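Local coordinates for sarcosine oxidase (Pyrococcus horikoshii, PDB 1Y56), which probably oxidises L-proline as the FAD-binding beta subunit of a dehydrogenase complex that also carries FMN and ATP, at residues B[43-48]-B[147-152]; B[224-229]-B[303-308]. All blocks are in the same frame, centred on the assembly; numbering follows the deposited sequence.

Contact 1. Residues B[43-48]-B[147-152]; sequences STFRCG and DPFEAT. With FAD (flavin-adenine dinucleotide), chain I.
With CG of Phe45 anti to its backbone N (chi1 -160°) and CG of Phe149 likewise (chi1 -165°), the two phenyl groups meet although the CB of Phe45 points away from the 147-152 segment. The edge of Phe45 carrying CD1 and CE1 comes over one face of Phe149, above its rim at CD2 and CE2. The result is a T-shaped pair, ring centres 5.3 Å apart and planes at 85°. Phe45 also meets Phe38 edge-to-face, while Arg440 of the neighbouring PH1363 chain makes a cation-pi contact with Phe45 and Ile437 of that chain packs on Phe149.

Thr44 divides its branches between cofactor and helix. OG1 faces the FAD, accepting from O4' at 3.0 Å and donating to O2A at a very short, doubtful distance; it also bonds Ile15 N. CG2 faces the helix and rests against the Thr152 hydroxyl. That hydroxyl is itself committed, since OG1 of Thr152 donates to Pro148 O at 2.6 Å; Thr152 N binds the same oxygen from the opposite face of the carbonyl plane. Pro148, the first residue of the helix, fits its ring against the short segment: CB lies 3.4 Å from Thr44 O, and CG touches both Cys47 SG and Gly48 O. Just before it, Asp147 caps the helix, OD1 accepting from Glu150 N at 2.7 Å through its anti lone pair.

On the cofactor side, the amides of Ser43 and Thr44 bind the phosphate oxygens O1A and O2A, and Cys47 SG lies over the face of the isoalloxazine, nearest C10 and C4X. Chemically the contact is two-sided: apolar packing joins the segments, while these amides and the Thr44 hydroxyl serve the FAD, where the amides would probably offset the phosphate charge, and Arg46 goes to the FMN phosphate.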
loop_
_atom_site.group_PDB
_atom_site.type_symbol
_atom_site.label_atom_id
_atom_site.label_comp_id
_atom_site.label_asym_id
_atom_site.label_seq_id
_atom_site.Cartn_x
_atom_site.Cartn_y
_atom_site.Cartn_z
ATOM N N SER B 43 -26.630 24.833 20.821
ATOM C CA SER B 43 -27.493 24.448 21.942
ATOM C C SER B 43 -28.987 24.595 21.626
ATOM O O SER B 43 -29.787 23.717 21.946
ATOM C CB SER B 43 -27.103 25.207 23.215
ATOM O OG SER B 43 -25.862 24.726 23.714
ATOM N N THR B 44 -29.338 25.696 20.968
ATOM C CA THR B 44 -30.677 25.914 20.457
ATOM C C THR B 44 -31.204 24.702 19.671
ATOM O O THR B 44 -32.385 24.370 19.726
ATOM C CB THR B 44 -30.675 27.174 19.582
ATOM O OG1 THR B 44 -30.137 28.261 20.348
ATOM C CG2 THR B 44 -32.082 27.535 19.100
ATOM N N PHE B 45 -30.319 24.032 18.954
ATOM C CA PHE B 45 -30.712 22.863 18.201
ATOM C C PHE B 45 -30.916 21.636 19.085
ATOM O O PHE B 45 -31.577 20.683 18.687
ATOM C CB PHE B 45 -29.663 22.571 17.132
ATOM C CG PHE B 45 -30.162 21.718 16.022
ATOM C CD1 PHE B 45 -30.987 22.254 15.035
ATOM C CD2 PHE B 45 -29.815 20.370 15.958
ATOM C CE1 PHE B 45 -31.462 21.451 13.984
ATOM C CE2 PHE B 45 -30.275 19.555 14.922
ATOM C CZ PHE B 45 -31.101 20.093 13.926
ATOM N N ARG B 46 -30.341 21.666 20.282
ATOM C CA ARG B 46 -30.349 20.511 21.184
ATOM C C ARG B 46 -31.254 20.755 22.390
ATOM O O ARG B 46 -31.420 19.898 23.265
ATOM C CB ARG B 46 -28.918 20.197 21.617
ATOM C CG ARG B 46 -28.131 19.519 20.536
ATOM C CD ARG B 46 -26.726 20.075 20.395
ATOM N NE ARG B 46 -26.098 19.623 19.145
ATOM C CZ ARG B 46 -25.676 18.374 18.897
ATOM N NH1 ARG B 46 -25.128 18.085 17.726
ATOM N NH2 ARG B 46 -25.794 17.410 19.805
ATOM N N CYS B 47 -31.866 21.931 22.372
ATOM C CA CYS B 47 -32.621 22.500 23.468
ATOM C C CYS B 47 -33.950 21.812 23.757
ATOM O O CYS B 47 -34.591 21.254 22.857
ATOM C CB CYS B 47 -32.885 23.956 23.120
ATOM S SG CYS B 47 -33.739 24.847 24.386
ATOM N N GLY B 48 -34.362 21.888 25.025
ATOM C CA GLY B 48 -35.692 21.458 25.477
ATOM C C GLY B 48 -36.755 22.433 25.005
ATOM O O GLY B 48 -36.527 23.203 24.072
ATOM N N ASP B 147 -41.029 25.122 20.174
ATOM C CA ASP B 147 -39.908 24.443 19.518
ATOM C C ASP B 147 -38.775 25.428 19.216
ATOM O O ASP B 147 -38.944 26.344 18.398
ATOM C CB ASP B 147 -40.347 23.718 18.245
ATOM C CG ASP B 147 -39.198 22.972 17.569
ATOM O OD1 ASP B 147 -38.628 23.517 16.589
ATOM O OD2 ASP B 147 -38.853 21.849 18.026
ATOM N N PRO B 148 -37.608 25.242 19.875
ATOM C CA PRO B 148 -36.547 26.226 19.724
ATOM C C PRO B 148 -36.112 26.405 18.281
ATOM O O PRO B 148 -35.758 27.518 17.895
ATOM C CB PRO B 148 -35.418 25.656 20.584
ATOM C CG PRO B 148 -36.120 24.835 21.581
ATOM C CD PRO B 148 -37.201 24.171 20.799
ATOM N N PHE B 149 -36.165 25.345 17.477
ATOM C CA PHE B 149 -35.752 25.485 16.080
ATOM C C PHE B 149 -36.772 26.246 15.246
ATOM O O PHE B 149 -36.422 27.172 14.506
ATOM C CB PHE B 149 -35.405 24.142 15.418
ATOM C CG PHE B 149 -34.639 24.305 14.133
ATOM C CD1 PHE B 149 -35.166 23.858 12.929
ATOM C CD2 PHE B 149 -33.408 24.977 14.126
ATOM C CE1 PHE B 149 -34.464 24.038 11.740
ATOM C CE2 PHE B 149 -32.704 25.159 12.950
ATOM C CZ PHE B 149 -33.231 24.687 11.754
ATOM N N GLU B 150 -38.034 25.847 15.374
ATOM C CA GLU B 150 -39.121 26.556 14.733
ATOM C C GLU B 150 -39.047 28.051 15.041
ATOM O O GLU B 150 -39.057 28.874 14.121
ATOM C CB GLU B 150 -40.469 26.000 15.178
ATOM C CG GLU B 150 -41.561 26.291 14.162
ATOM C CD GLU B 150 -42.988 26.183 14.705
ATOM O OE1 GLU B 150 -43.229 25.520 15.751
ATOM O OE2 GLU B 150 -43.885 26.772 14.059
ATOM N N ALA B 151 -38.953 28.382 16.330
ATOM C CA ALA B 151 -38.955 29.768 16.793
ATOM C C ALA B 151 -37.749 30.586 16.317
ATOM O O ALA B 151 -37.869 31.772 16.017
ATOM C CB ALA B 151 -39.060 29.811 18.298
ATOM N N THR B 152 -36.584 29.954 16.254
ATOM C CA THR B 152 -35.375 30.641 15.825
ATOM C C THR B 152 -35.457 30.977 14.338
ATOM O O THR B 152 -35.182 32.107 13.945
ATOM C CB THR B 152 -34.108 29.819 16.153
ATOM O OG1 THR B 152 -34.097 29.511 17.548
ATOM C CG2 THR B 152 -32.862 30.606 15.833
HETATM P PA FAD I . -26.279 28.726 20.914
HETATM O O1A FAD I . -25.211 27.704 21.166
HETATM O O2A FAD I . -27.644 28.246 20.496
HETATM O O5B FAD I . -25.712 29.805 19.871
HETATM C C5B FAD I . -24.333 30.134 19.828
HETATM C C4B FAD I . -23.915 30.057 18.373
HETATM O O4B FAD I . -22.661 30.708 18.211
HETATM C C3B FAD I . -23.737 28.623 17.878
HETATM O O3B FAD I . -24.712 28.336 16.862
HETATM C C2B FAD I . -22.318 28.580 17.338
HETATM O O2B FAD I . -22.202 27.994 16.051
HETATM C C1B FAD I . -21.959 30.033 17.181
HETATM N N9A FAD I . -20.497 30.247 17.250
HETATM C C8A FAD I . -19.627 29.754 18.151
HETATM N N7A FAD I . -18.386 30.183 17.821
HETATM C C5A FAD I . -18.494 30.941 16.712
HETATM C C6A FAD I . -17.586 31.649 15.931
HETATM N N6A FAD I . -16.267 31.659 16.245
HETATM N N1A FAD I . -18.031 32.328 14.856
HETATM C C2A FAD I . -19.340 32.337 14.524
HETATM N N3A FAD I . -20.242 31.667 15.258
HETATM C C4A FAD I . -19.833 30.974 16.356
HETATM N N1 FAD I . -33.152 26.606 27.616
HETATM C C2 FAD I . -34.415 26.957 27.922
HETATM O O2 FAD I . -34.683 28.166 28.050
HETATM N N3 FAD I . -35.396 26.051 28.096
HETATM C C4 FAD I . -35.180 24.728 27.967
HETATM O O4 FAD I . -36.109 23.900 28.124
HETATM C C4X FAD I . -33.900 24.280 27.665
HETATM N N5 FAD I . -33.597 22.964 27.524
HETATM C C5X FAD I . -32.331 22.576 27.216
HETATM C C6 FAD I . -32.061 21.209 27.076
HETATM C C7 FAD I . -30.772 20.772 26.752
HETATM C C7M FAD I . -30.497 19.292 26.606
HETATM C C8 FAD I . -29.753 21.718 26.573
HETATM C C8M FAD I . -28.371 21.316 26.233
HETATM C C9 FAD I . -30.019 23.080 26.714
HETATM C C9A FAD I . -31.303 23.524 27.029
HETATM N N10 FAD I . -31.532 24.849 27.158
HETATM C C10 FAD I . -32.833 25.305 27.482
HETATM C "C1'" FAD I . -30.441 25.801 26.986
HETATM C "C2'" FAD I . -30.588 26.559 25.694
HETATM O "O2'" FAD I . -30.362 25.639 24.634
HETATM C "C3'" FAD I . -29.517 27.624 25.645
HETATM O "O3'" FAD I . -29.611 28.448 26.814
HETATM C "C4'" FAD I . -29.693 28.472 24.399
HETATM O "O4'" FAD I . -29.645 27.667 23.208
HETATM C "C5'" FAD I . -28.614 29.536 24.321
HETATM O "O5'" FAD I . -28.743 30.104 23.026
HETATM P P FAD I . -27.494 30.852 22.396
HETATM O O1P FAD I . -26.923 31.740 23.471
HETATM O O2P FAD I . -27.946 31.408 21.076
HETATM O O3P FAD I . -26.462 29.625 22.231
#

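Contact 2. Residues B[224-229]-B[303-308]; sequences KHQAVI and TWAGYY. With FMN (flavin mononucleotide), chain E.
Lys224 lays its CG 4.0 Å from Ala305 CB, and its NZ ends at Asp273 in a salt bridge. At His225 the backbone forms a hydrogen-bonded pair with Gly306: His225 N gives to Gly306 O at 3.0 Å, and His225 O accepts from Gly306 N. The imidazole, its CG anti to the carbonyl carbon (chi1 -79°), stacks face to face on Tyr308, planes 12° apart, while CB also lies over the phenol face. Gln226 points to the other side of the sheet, where CG packs on Ala305 CB; its OE1 accepts from Thr277 N.

Ala227 pairs with Trp304 through two further backbone bonds, Ala227 N to Trp304 O at 2.9 Å and Trp304 N to Ala227 O. Ala227 CB makes a CH-pi contact over the six-membered ring of Trp304, 3.8 Å from its centroid. The opposite face of the indole meets the FMN, with CZ2 of Trp304 3.3 Å from C9 of the flavin, and NE1 is tied to Arg46 O. An alanine in place of Trp304 would probably leave Arg46 O without this donor and open a gap between Ala227 and the flavin. Val228 touches the Thr303 hydroxyl with CG2, and Ile229 closes the row: CB stands at the indole edge, 3.8 Å from CZ3, while CG1 and CG2 reach the pyrimidine part of the FMN.

Alternating hydrogen-bonded and non-hydrogen-bonded pairs, with side chains on alternate faces, mark an antiparallel beta ladder; here its Trp304 and Ile229 side forms one wall of the FMN site.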
loop_
_atom_site.group_PDB
_atom_site.type_symbol
_atom_site.label_atom_id
_atom_site.label_comp_id
_atom_site.label_asym_id
_atom_site.label_seq_id
_atom_site.Cartn_x
_atom_site.Cartn_y
_atom_site.Cartn_z
ATOM N N LYS B 224 -21.782 19.167 29.703
ATOM C CA LYS B 224 -22.591 18.226 28.985
ATOM C C LYS B 224 -23.850 17.921 29.762
ATOM O O LYS B 224 -23.788 17.320 30.824
ATOM C CB LYS B 224 -21.810 16.947 28.727
ATOM C CG LYS B 224 -22.460 16.069 27.677
ATOM C CD LYS B 224 -21.488 15.051 27.109
ATOM C CE LYS B 224 -21.431 13.775 27.935
ATOM N NZ LYS B 224 -20.646 12.760 27.185
ATOM N N HIS B 225 -24.987 18.373 29.232
ATOM C CA HIS B 225 -26.313 17.904 29.676
ATOM C C HIS B 225 -26.941 17.005 28.612
ATOM O O HIS B 225 -26.507 17.019 27.454
ATOM C CB HIS B 225 -27.217 19.068 30.091
ATOM C CG HIS B 225 -26.911 19.585 31.467
ATOM N ND1 HIS B 225 -25.805 20.368 31.740
ATOM C CD2 HIS B 225 -27.537 19.392 32.656
ATOM C CE1 HIS B 225 -25.776 20.652 33.032
ATOM N NE2 HIS B 225 -26.817 20.075 33.609
ATOM N N GLN B 226 -27.913 16.192 29.009
ATOM C CA GLN B 226 -28.477 15.195 28.100
ATOM C C GLN B 226 -30.005 15.160 28.080
ATOM O O GLN B 226 -30.671 15.653 28.998
ATOM C CB GLN B 226 -27.916 13.802 28.406
ATOM C CG GLN B 226 -26.421 13.642 28.108
ATOM C CD GLN B 226 -25.929 12.224 28.339
ATOM O OE1 GLN B 226 -26.260 11.312 27.581
ATOM N NE2 GLN B 226 -25.142 12.027 29.393
ATOM N N ALA B 227 -30.563 14.589 27.019
ATOM C CA ALA B 227 -32.007 14.439 26.916
ATOM C C ALA B 227 -32.396 13.100 26.311
ATOM O O ALA B 227 -31.586 12.434 25.661
ATOM C CB ALA B 227 -32.635 15.609 26.136
ATOM N N VAL B 228 -33.642 12.710 26.553
ATOM C CA VAL B 228 -34.224 11.506 25.976
ATOM C C VAL B 228 -35.503 11.874 25.216
ATOM O O VAL B 228 -36.127 12.897 25.487
ATOM C CB VAL B 228 -34.493 10.451 27.074
ATOM C CG1 VAL B 228 -35.549 10.942 28.048
ATOM C CG2 VAL B 228 -34.870 9.111 26.476
ATOM N N ILE B 229 -35.868 11.057 24.238
ATOM C CA ILE B 229 -37.168 11.181 23.591
ATOM C C ILE B 229 -37.809 9.796 23.540
ATOM O O ILE B 229 -37.144 8.804 23.222
ATOM C CB ILE B 229 -37.066 11.821 22.164
ATOM C CG1 ILE B 229 -38.448 12.069 21.572
ATOM C CG2 ILE B 229 -36.225 10.951 21.198
ATOM C CD1 ILE B 229 -39.216 13.095 22.302
ATOM N N THR B 303 -31.367 9.228 22.408
ATOM C CA THR B 303 -30.852 10.058 23.480
ATOM C C THR B 303 -29.850 11.005 22.833
ATOM O O THR B 303 -29.181 10.613 21.877
ATOM C CB THR B 303 -30.138 9.171 24.492
ATOM O OG1 THR B 303 -31.115 8.554 25.334
ATOM C CG2 THR B 303 -29.200 9.966 25.356
ATOM N N TRP B 304 -29.752 12.245 23.318
ATOM C CA TRP B 304 -28.717 13.154 22.820
ATOM C C TRP B 304 -28.123 14.066 23.903
ATOM O O TRP B 304 -28.524 13.994 25.068
ATOM C CB TRP B 304 -29.222 13.970 21.625
ATOM C CG TRP B 304 -30.237 14.984 21.981
ATOM C CD1 TRP B 304 -30.026 16.308 22.196
ATOM C CD2 TRP B 304 -31.628 14.762 22.161
ATOM N NE1 TRP B 304 -31.204 16.929 22.511
ATOM C CE2 TRP B 304 -32.207 15.999 22.494
ATOM C CE3 TRP B 304 -32.449 13.631 22.076
ATOM C CZ2 TRP B 304 -33.569 16.145 22.735
ATOM C CZ3 TRP B 304 -33.796 13.772 22.325
ATOM C CH2 TRP B 304 -34.345 15.022 22.646
ATOM N N ALA B 305 -27.167 14.907 23.508
ATOM C CA ALA B 305 -26.494 15.814 24.429
ATOM C C ALA B 305 -26.344 17.229 23.861
ATOM O O ALA B 305 -26.441 17.447 22.648
ATOM C CB ALA B 305 -25.127 15.256 24.811
ATOM N N GLY B 306 -26.092 18.183 24.755
ATOM C CA GLY B 306 -25.859 19.569 24.376
ATOM C C GLY B 306 -25.185 20.316 25.509
ATOM O O GLY B 306 -25.051 19.797 26.632
ATOM N N TYR B 307 -24.771 21.543 25.220
ATOM C CA TYR B 307 -24.058 22.353 26.194
ATOM C C TYR B 307 -24.996 23.171 27.075
ATOM O O TYR B 307 -25.941 23.787 26.587
ATOM C CB TYR B 307 -23.107 23.317 25.484
ATOM C CG TYR B 307 -22.178 22.680 24.487
ATOM C CD1 TYR B 307 -21.625 21.418 24.714
ATOM C CD2 TYR B 307 -21.818 23.355 23.328
ATOM C CE1 TYR B 307 -20.759 20.840 23.792
ATOM C CE2 TYR B 307 -20.957 22.794 22.408
ATOM C CZ TYR B 307 -20.431 21.537 22.642
ATOM O OH TYR B 307 -19.571 20.984 21.720
ATOM N N TYR B 308 -24.745 23.165 28.376
ATOM C CA TYR B 308 -25.150 24.289 29.188
ATOM C C TYR B 308 -23.890 25.144 29.193
ATOM O O TYR B 308 -22.788 24.618 29.362
ATOM C CB TYR B 308 -25.459 23.851 30.613
ATOM C CG TYR B 308 -26.861 23.342 30.909
ATOM C CD1 TYR B 308 -27.722 22.879 29.893
ATOM C CD2 TYR B 308 -27.314 23.285 32.239
ATOM C CE1 TYR B 308 -29.010 22.387 30.204
ATOM C CE2 TYR B 308 -28.574 22.799 32.564
ATOM C CZ TYR B 308 -29.425 22.353 31.552
ATOM O OH TYR B 308 -30.673 21.882 31.916
HETATM N N1 FMN E . -34.715 12.393 17.855
HETATM C C2 FMN E . -35.495 11.375 17.423
HETATM O O2 FMN E . -34.966 10.309 17.031
HETATM N N3 FMN E . -36.838 11.488 17.410
HETATM C C4 FMN E . -37.429 12.625 17.827
HETATM O O4 FMN E . -38.675 12.721 17.808
HETATM C C4A FMN E . -36.644 13.695 18.278
HETATM N N5 FMN E . -37.211 14.857 18.702
HETATM C C5A FMN E . -36.469 15.907 19.144
HETATM C C6 FMN E . -37.109 17.077 19.569
HETATM C C7 FMN E . -36.372 18.172 20.024
HETATM C C7M FMN E . -37.125 19.410 20.466
HETATM C C8 FMN E . -34.971 18.085 20.051
HETATM C C8M FMN E . -34.125 19.206 20.527
HETATM C C9 FMN E . -34.330 16.919 19.624
HETATM C C9A FMN E . -35.071 15.821 19.171
HETATM N N10 FMN E . -34.455 14.620 18.726
HETATM C C10 FMN E . -35.257 13.548 18.282
HETATM C "C1'" FMN E . -33.011 14.448 18.748
HETATM C "C2'" FMN E . -32.358 14.965 17.494
HETATM O "O2'" FMN E . -31.916 13.821 16.741
HETATM C "C3'" FMN E . -31.251 15.925 17.964
HETATM O "O3'" FMN E . -31.104 17.057 17.089
HETATM C "C4'" FMN E . -29.944 15.212 18.095
HETATM O "O4'" FMN E . -29.941 13.996 18.239
HETATM C "C5'" FMN E . -28.651 15.999 18.037
HETATM O "O5'" FMN E . -27.831 15.437 17.017
HETATM P P FMN E . -26.795 14.247 17.348
HETATM O O1P FMN E . -25.674 14.965 18.055
HETATM O O2P FMN E . -26.459 13.685 15.991
HETATM O O3P FMN E . -27.511 13.266 18.231
#

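From the N terminus the chain first passes strand 8-11 of the FAD-binding sheet, helix 15-26 and strand 31-34, then enters 43-48. Contact 1 closes a loop of 98 residues when helix 148-161 begins. Contact 2 opens only afterwards, at strand 221-230, and closes a second loop of 73 residues at strand 299-310, making the two sequential, neither nested nor crossed. They nevertheless meet in space, their centres about 13 Å apart: Arg46 NH2 lies 2.9 Å from Ala305 O, and Ser43 OG 3.0 Å from Tyr307 O, both probable hydrogen bonds. Segment 43-48 thus joins helix 148-161 to strand 299-310, the outermost of its sheet within this chain, between the two flavin sites.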